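Local coordinates for neurotoxin (Clostridium botulinum, PDB 2QN0), which is the zinc protease light chain of botulinum neurotoxin serotype C1, which probably cleaves neuronal SNARE proteins of two kinds, at residues D295-I300 with Y330-E335; V383-L388 with P419-V424. All blocks are in the same frame, centred on the assembly; numbering follows the deposited sequence.

Overall arrangement
The two contacts lie on opposite sides of the chain's centre, with their own centres 47 Å apart and their nearest atoms about 29 Å apart. They share no helix or strand and follow each other along the chain. Contact 1 is buried: helix 283-304 receives the residues that end helix 319-330, and aromatic and aliphatic side chains do the joining. Contact 2 is partly buried and pairs strands 383-384 and 422-423 through backbone hydrogen bonds, an arginine-asparagine bond and a water. Ring edges and methyl groups thus carry the buried contact, whereas polar bonds dominate the more exposed one, which brings the C-terminal part of the light chain against the protease body.

Contact 1 of 2, residues D295-I300 with Y330-E335; sequences DYYRSI and YRFVVE
Y297 and Y330 form a T-shaped aromatic pair where the end of helix 319-330 packs on helix 283-304. The ring centroids are 4.8 Å apart and the planes stand at 73°, with the edge of Y330 turned to the face of Y297. The rim atom Y330 CD1 leads, 3.5 Å from Y297 CZ and just as near to CE2, so it sits off the ring centre. The CB of Y330 points toward helix 283-304, whereas that of Y297 does not point toward Y330; chi1 of -88° sets Y297 CG beside the backbone N. Of the Y297 ring, CE2 and CZ lie nearest the Y330 edge, with OH, CE1 and CD2 close behind. The hydroxyls anchor both rings beyond the pair, Y297 OH bonding to Y239 O and Y330 OH to G185 O, while F347 adds a second edge-to-face partner for Y297.

A Schellman motif closes helix 319-330, with R331 at positive phi as its C-prime residue; F332 N and R331 N bond to carbonyl oxygens of the last helical turn. The turn beyond the helix end sets F332 against helix 283-304, its ring lying over the CB of Y330. I300 supplies one methyl to both aromatic residues: CG2 is 3.8 Å from Y330 CE2 and meets the F332 ring at its edge, in plane, 3.9 Å from CE2. At the tip of the F332 ring, CZ comes within 3.3 Å of the backbone oxygen Y297 O.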
loop_
_atom_site.group_PDB
_atom_site.type_symbol
_atom_site.label_atom_id
_atom_site.label_comp_id
_atom_site.label_asym_id
_atom_site.label_seq_id
_atom_site.Cartn_x
_atom_site.Cartn_y
_atom_site.Cartn_z
ATOM N N ASP A 295 -17.705 -15.706 6.094
ATOM C CA ASP A 295 -18.193 -15.904 7.458
ATOM C C ASP A 295 -17.904 -14.683 8.316
ATOM O O ASP A 295 -18.714 -14.311 9.167
ATOM C CB ASP A 295 -17.563 -17.139 8.110
ATOM C CG ASP A 295 -18.148 -18.437 7.583
ATOM O OD1 ASP A 295 -19.366 -18.472 7.306
ATOM O OD2 ASP A 295 -17.392 -19.426 7.463
ATOM N N TYR A 296 -16.747 -14.060 8.107
ATOM C CA TYR A 296 -16.414 -12.863 8.869
ATOM C C TYR A 296 -17.365 -11.738 8.467
ATOM O O TYR A 296 -17.741 -10.908 9.296
ATOM C CB TYR A 296 -14.959 -12.441 8.621
ATOM C CG TYR A 296 -13.941 -13.237 9.410
ATOM C CD1 TYR A 296 -14.010 -13.310 10.802
ATOM C CD2 TYR A 296 -12.888 -13.889 8.769
ATOM C CE1 TYR A 296 -13.050 -14.013 11.536
ATOM C CE2 TYR A 296 -11.925 -14.592 9.491
ATOM C CZ TYR A 296 -12.010 -14.650 10.871
ATOM O OH TYR A 296 -11.055 -15.338 11.584
ATOM N N TYR A 297 -17.756 -11.712 7.196
ATOM C CA TYR A 297 -18.679 -10.689 6.712
ATOM C C TYR A 297 -20.060 -10.900 7.324
ATOM O O TYR A 297 -20.755 -9.938 7.649
ATOM C CB TYR A 297 -18.773 -10.720 5.180
ATOM C CG TYR A 297 -17.733 -9.868 4.473
ATOM C CD1 TYR A 297 -16.447 -9.714 5.002
ATOM C CD2 TYR A 297 -18.035 -9.222 3.272
ATOM C CE1 TYR A 297 -15.485 -8.929 4.348
ATOM C CE2 TYR A 297 -17.079 -8.441 2.609
ATOM C CZ TYR A 297 -15.811 -8.301 3.154
ATOM O OH TYR A 297 -14.871 -7.536 2.501
ATOM N N ARG A 298 -20.464 -12.158 7.479
ATOM C CA ARG A 298 -21.762 -12.452 8.074
ATOM C C ARG A 298 -21.769 -11.970 9.516
ATOM O O ARG A 298 -22.775 -11.449 10.001
ATOM C CB ARG A 298 -22.053 -13.956 8.023
ATOM C CG ARG A 298 -22.346 -14.475 6.626
ATOM C CD ARG A 298 -22.574 -15.984 6.632
ATOM N NE ARG A 298 -22.775 -16.513 5.284
ATOM C CZ ARG A 298 -23.842 -16.264 4.530
ATOM N NH1 ARG A 298 -24.820 -15.491 4.986
ATOM N NH2 ARG A 298 -23.929 -16.786 3.314
ATOM N N SER A 299 -20.645 -12.143 10.204
ATOM C CA SER A 299 -20.538 -11.702 11.587
ATOM C C SER A 299 -20.641 -10.174 11.654
ATOM O O SER A 299 -21.201 -9.624 12.603
ATOM C CB SER A 299 -19.215 -12.172 12.193
ATOM O OG SER A 299 -19.124 -11.803 13.558
ATOM N N ILE A 300 -20.100 -9.494 10.644
ATOM C CA ILE A 300 -20.159 -8.031 10.590
ATOM C C ILE A 300 -21.611 -7.591 10.382
ATOM O O ILE A 300 -22.079 -6.650 11.022
ATOM C CB ILE A 300 -19.297 -7.465 9.426
ATOM C CG1 ILE A 300 -17.810 -7.686 9.717
ATOM C CG2 ILE A 300 -19.598 -5.982 9.217
ATOM C CD1 ILE A 300 -17.319 -6.999 10.957
ATOM N N TYR A 330 -19.340 -3.023 2.336
ATOM C CA TYR A 330 -19.418 -4.471 2.180
ATOM C C TYR A 330 -20.455 -4.942 1.167
ATOM O O TYR A 330 -20.568 -6.141 0.900
ATOM C CB TYR A 330 -19.695 -5.103 3.542
ATOM C CG TYR A 330 -18.604 -4.857 4.564
ATOM C CD1 TYR A 330 -17.341 -5.426 4.414
ATOM C CD2 TYR A 330 -18.837 -4.062 5.686
ATOM C CE1 TYR A 330 -16.338 -5.214 5.354
ATOM C CE2 TYR A 330 -17.837 -3.840 6.635
ATOM C CZ TYR A 330 -16.591 -4.422 6.461
ATOM O OH TYR A 330 -15.592 -4.224 7.390
ATOM N N ARG A 331 -21.204 -4.000 0.605
ATOM C CA ARG A 331 -22.237 -4.305 -0.381
ATOM C C ARG A 331 -23.295 -5.253 0.179
ATOM O O ARG A 331 -23.749 -6.175 -0.501
ATOM C CB ARG A 331 -21.607 -4.897 -1.645
ATOM C CG ARG A 331 -20.608 -3.949 -2.302
ATOM C CD ARG A 331 -20.047 -4.497 -3.596
ATOM N NE ARG A 331 -19.008 -3.619 -4.133
ATOM C CZ ARG A 331 -18.325 -3.861 -5.247
ATOM N NH1 ARG A 331 -18.566 -4.958 -5.954
ATOM N NH2 ARG A 331 -17.392 -3.008 -5.652
ATOM N N PHE A 332 -23.681 -5.015 1.427
ATOM C CA PHE A 332 -24.698 -5.832 2.070
ATOM C C PHE A 332 -26.064 -5.420 1.548
ATOM O O PHE A 332 -26.205 -4.388 0.889
ATOM C CB PHE A 332 -24.668 -5.655 3.592
ATOM C CG PHE A 332 -23.439 -6.219 4.258
ATOM C CD1 PHE A 332 -22.787 -7.333 3.735
ATOM C CD2 PHE A 332 -22.976 -5.674 5.453
ATOM C CE1 PHE A 332 -21.697 -7.898 4.394
ATOM C CE2 PHE A 332 -21.887 -6.232 6.121
ATOM C CZ PHE A 332 -21.247 -7.351 5.587
ATOM N N VAL A 333 -27.069 -6.235 1.845
ATOM C CA VAL A 333 -28.433 -5.959 1.420
ATOM C C VAL A 333 -29.271 -5.610 2.641
ATOM O O VAL A 333 -29.031 -6.120 3.736
ATOM C CB VAL A 333 -29.062 -7.185 0.719
ATOM C CG1 VAL A 333 -30.516 -6.896 0.357
ATOM C CG2 VAL A 333 -28.266 -7.531 -0.526
ATOM N N VAL A 334 -30.245 -4.727 2.452
ATOM C CA VAL A 334 -31.119 -4.331 3.544
ATOM C C VAL A 334 -32.520 -4.846 3.257
ATOM O O VAL A 334 -33.153 -4.434 2.284
ATOM C CB VAL A 334 -31.171 -2.800 3.699
ATOM C CG1 VAL A 334 -32.097 -2.428 4.847
ATOM C CG2 VAL A 334 -29.770 -2.257 3.950
ATOM N N GLU A 335 -32.989 -5.759 4.100
ATOM C CA GLU A 335 -34.319 -6.337 3.947
ATOM C C GLU A 335 -35.380 -5.272 4.204
ATOM O O GLU A 335 -35.108 -4.252 4.839
ATOM C CB GLU A 335 -34.510 -7.490 4.935
ATOM C CG GLU A 335 -33.511 -8.629 4.794
ATOM C CD GLU A 335 -33.593 -9.321 3.447
ATOM O OE1 GLU A 335 -34.712 -9.693 3.035
ATOM O OE2 GLU A 335 -32.538 -9.499 2.803
#

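Contact 2 of 2, residues V383-L388 with P419-V424; sequences VTANIL and PALRKV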
loop_
_atom_site.group_PDB
_atom_site.type_symbol
_atom_site.label_atom_id
_atom_site.label_comp_id
_atom_site.label_asym_id
_atom_site.label_seq_id
_atom_site.Cartn_x
_atom_site.Cartn_y
_atom_site.Cartn_z
ATOM N N VAL A 383 17.578 0.615 -10.086
ATOM C CA VAL A 383 17.875 1.889 -10.728
ATOM C C VAL A 383 16.939 2.957 -10.185
ATOM O O VAL A 383 15.949 2.652 -9.520
ATOM C CB VAL A 383 17.699 1.821 -12.270
ATOM C CG1 VAL A 383 18.710 0.852 -12.870
ATOM C CG2 VAL A 383 16.279 1.397 -12.626
ATOM N N THR A 384 17.271 4.214 -10.443
ATOM C CA THR A 384 16.423 5.309 -10.009
ATOM C C THR A 384 16.445 6.368 -11.102
ATOM O O THR A 384 17.148 6.224 -12.104
ATOM C CB THR A 384 16.892 5.908 -8.663
ATOM O OG1 THR A 384 15.901 6.826 -8.185
ATOM C CG2 THR A 384 18.222 6.638 -8.818
ATOM N N ALA A 385 15.656 7.418 -10.922
ATOM C CA ALA A 385 15.581 8.481 -11.909
ATOM C C ALA A 385 14.907 9.691 -11.286
ATOM O O ALA A 385 14.320 9.595 -10.209
ATOM C CB ALA A 385 14.783 8.009 -13.125
ATOM N N ASN A 386 15.002 10.832 -11.963
ATOM C CA ASN A 386 14.377 12.055 -11.476
ATOM C C ASN A 386 12.973 12.066 -12.055
ATOM O O ASN A 386 12.703 12.726 -13.061
ATOM C CB ASN A 386 15.166 13.274 -11.957
ATOM C CG ASN A 386 16.642 13.165 -11.639
ATOM O OD1 ASN A 386 17.024 12.818 -10.520
ATOM N ND2 ASN A 386 17.483 13.466 -12.622
ATOM N N ILE A 387 12.076 11.319 -11.415
ATOM C CA ILE A 387 10.708 11.206 -11.896
ATOM C C ILE A 387 9.863 12.473 -11.820
ATOM O O ILE A 387 8.763 12.512 -12.367
ATOM C CB ILE A 387 9.961 10.052 -11.185
ATOM C CG1 ILE A 387 9.938 10.281 -9.674
ATOM C CG2 ILE A 387 10.652 8.724 -11.498
ATOM C CD1 ILE A 387 9.120 9.240 -8.927
ATOM N N LEU A 388 10.366 13.508 -11.154
ATOM C CA LEU A 388 9.614 14.761 -11.078
ATOM C C LEU A 388 9.836 15.574 -12.357
ATOM O O LEU A 388 9.075 16.494 -12.662
ATOM C CB LEU A 388 10.038 15.581 -9.854
ATOM C CG LEU A 388 9.636 15.015 -8.486
ATOM C CD1 LEU A 388 10.068 15.967 -7.379
ATOM C CD2 LEU A 388 8.128 14.817 -8.444
ATOM N N PRO A 419 19.027 6.698 -20.943
ATOM C CA PRO A 419 20.082 7.205 -20.062
ATOM C C PRO A 419 19.571 7.909 -18.806
ATOM O O PRO A 419 20.343 8.178 -17.886
ATOM C CB PRO A 419 20.878 8.134 -20.980
ATOM C CG PRO A 419 19.835 8.648 -21.920
ATOM C CD PRO A 419 19.043 7.397 -22.241
ATOM N N ALA A 420 18.276 8.207 -18.766
ATOM C CA ALA A 420 17.687 8.868 -17.603
ATOM C C ALA A 420 17.664 7.906 -16.414
ATOM O O ALA A 420 17.565 8.326 -15.261
ATOM C CB ALA A 420 16.272 9.342 -17.924
ATOM N N LEU A 421 17.750 6.613 -16.709
ATOM C CA LEU A 421 17.754 5.586 -15.672
ATOM C C LEU A 421 19.188 5.341 -15.223
ATOM O O LEU A 421 20.066 5.096 -16.049
ATOM C CB LEU A 421 17.165 4.281 -16.219
ATOM C CG LEU A 421 15.724 4.318 -16.729
ATOM C CD1 LEU A 421 15.376 2.984 -17.385
ATOM C CD2 LEU A 421 14.779 4.610 -15.567
ATOM N N ARG A 422 19.434 5.408 -13.918
ATOM C CA ARG A 422 20.779 5.173 -13.406
ATOM C C ARG A 422 20.790 4.155 -12.274
ATOM O O ARG A 422 19.859 4.095 -11.473
ATOM C CB ARG A 422 21.406 6.487 -12.920
ATOM C CG ARG A 422 20.605 7.210 -11.851
ATOM C CD ARG A 422 21.350 8.433 -11.318
ATOM N NE ARG A 422 20.577 9.139 -10.295
ATOM C CZ ARG A 422 19.526 9.914 -10.547
ATOM N NH1 ARG A 422 19.114 10.098 -11.794
ATOM N NH2 ARG A 422 18.875 10.495 -9.548
ATOM N N LYS A 423 21.838 3.339 -12.216
ATOM C CA LYS A 423 21.944 2.350 -11.153
ATOM C C LYS A 423 22.058 3.114 -9.841
ATOM O O LYS A 423 22.660 4.188 -9.799
ATOM C CB LYS A 423 23.186 1.474 -11.349
ATOM C CG LYS A 423 23.144 0.583 -12.578
ATOM C CD LYS A 423 24.368 -0.320 -12.634
ATOM C CE LYS A 423 24.433 -1.091 -13.942
ATOM N NZ LYS A 423 23.221 -1.922 -14.163
ATOM N N VAL A 424 21.475 2.574 -8.776
ATOM C CA VAL A 424 21.538 3.235 -7.477
ATOM C C VAL A 424 22.958 3.158 -6.927
ATOM O O VAL A 424 23.766 2.355 -7.393
ATOM C CB VAL A 424 20.572 2.577 -6.459
ATOM C CG1 VAL A 424 19.145 2.629 -6.985
ATOM C CG2 VAL A 424 20.999 1.142 -6.186
HETATM O O HOH W 1 16.724 10.747 -14.311
#
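T384 and R422 form the hydrogen-bonded pair of a short antiparallel ladder, exchanging T384 N to R422 O (2.8 Å) and R422 N to T384 O (3.0 Å). Their side chains share one face of this two-stranded sheet. R422 CG takes the crowded position between backbone N and carbonyl carbon (chi1 57°), and from there the chain runs extended to NE. The guanidinium passes across T384, whose CG2 lies over one of its faces, 3.7 Å from NE. Beyond T384, R422 NH2 bonds to N386 OD1 at 3.1 Å, approaching from above the carbonyl plane of the amide, which is turned 42° from the guanidinium.

At the same end, a water bridges the segments, accepting from N386 N and donating to A420 O at 2.7 Å; A420 O also lies 3.5 Å from A385 CB. V383 and K423 form the non-hydrogen-bonded pair; R422 O, the acceptor of T384 N, also has V383 CA at 3.1 Å, a bent CA-H...O contact.

Outside the pair, T384 OG1 bonds to R197 O, and V383 is joined to M199 by backbone hydrogen bonding. V383 and L421 both rest on C220 of strand 219-220, while I387 and L388 lead the chain onto helix 80-97.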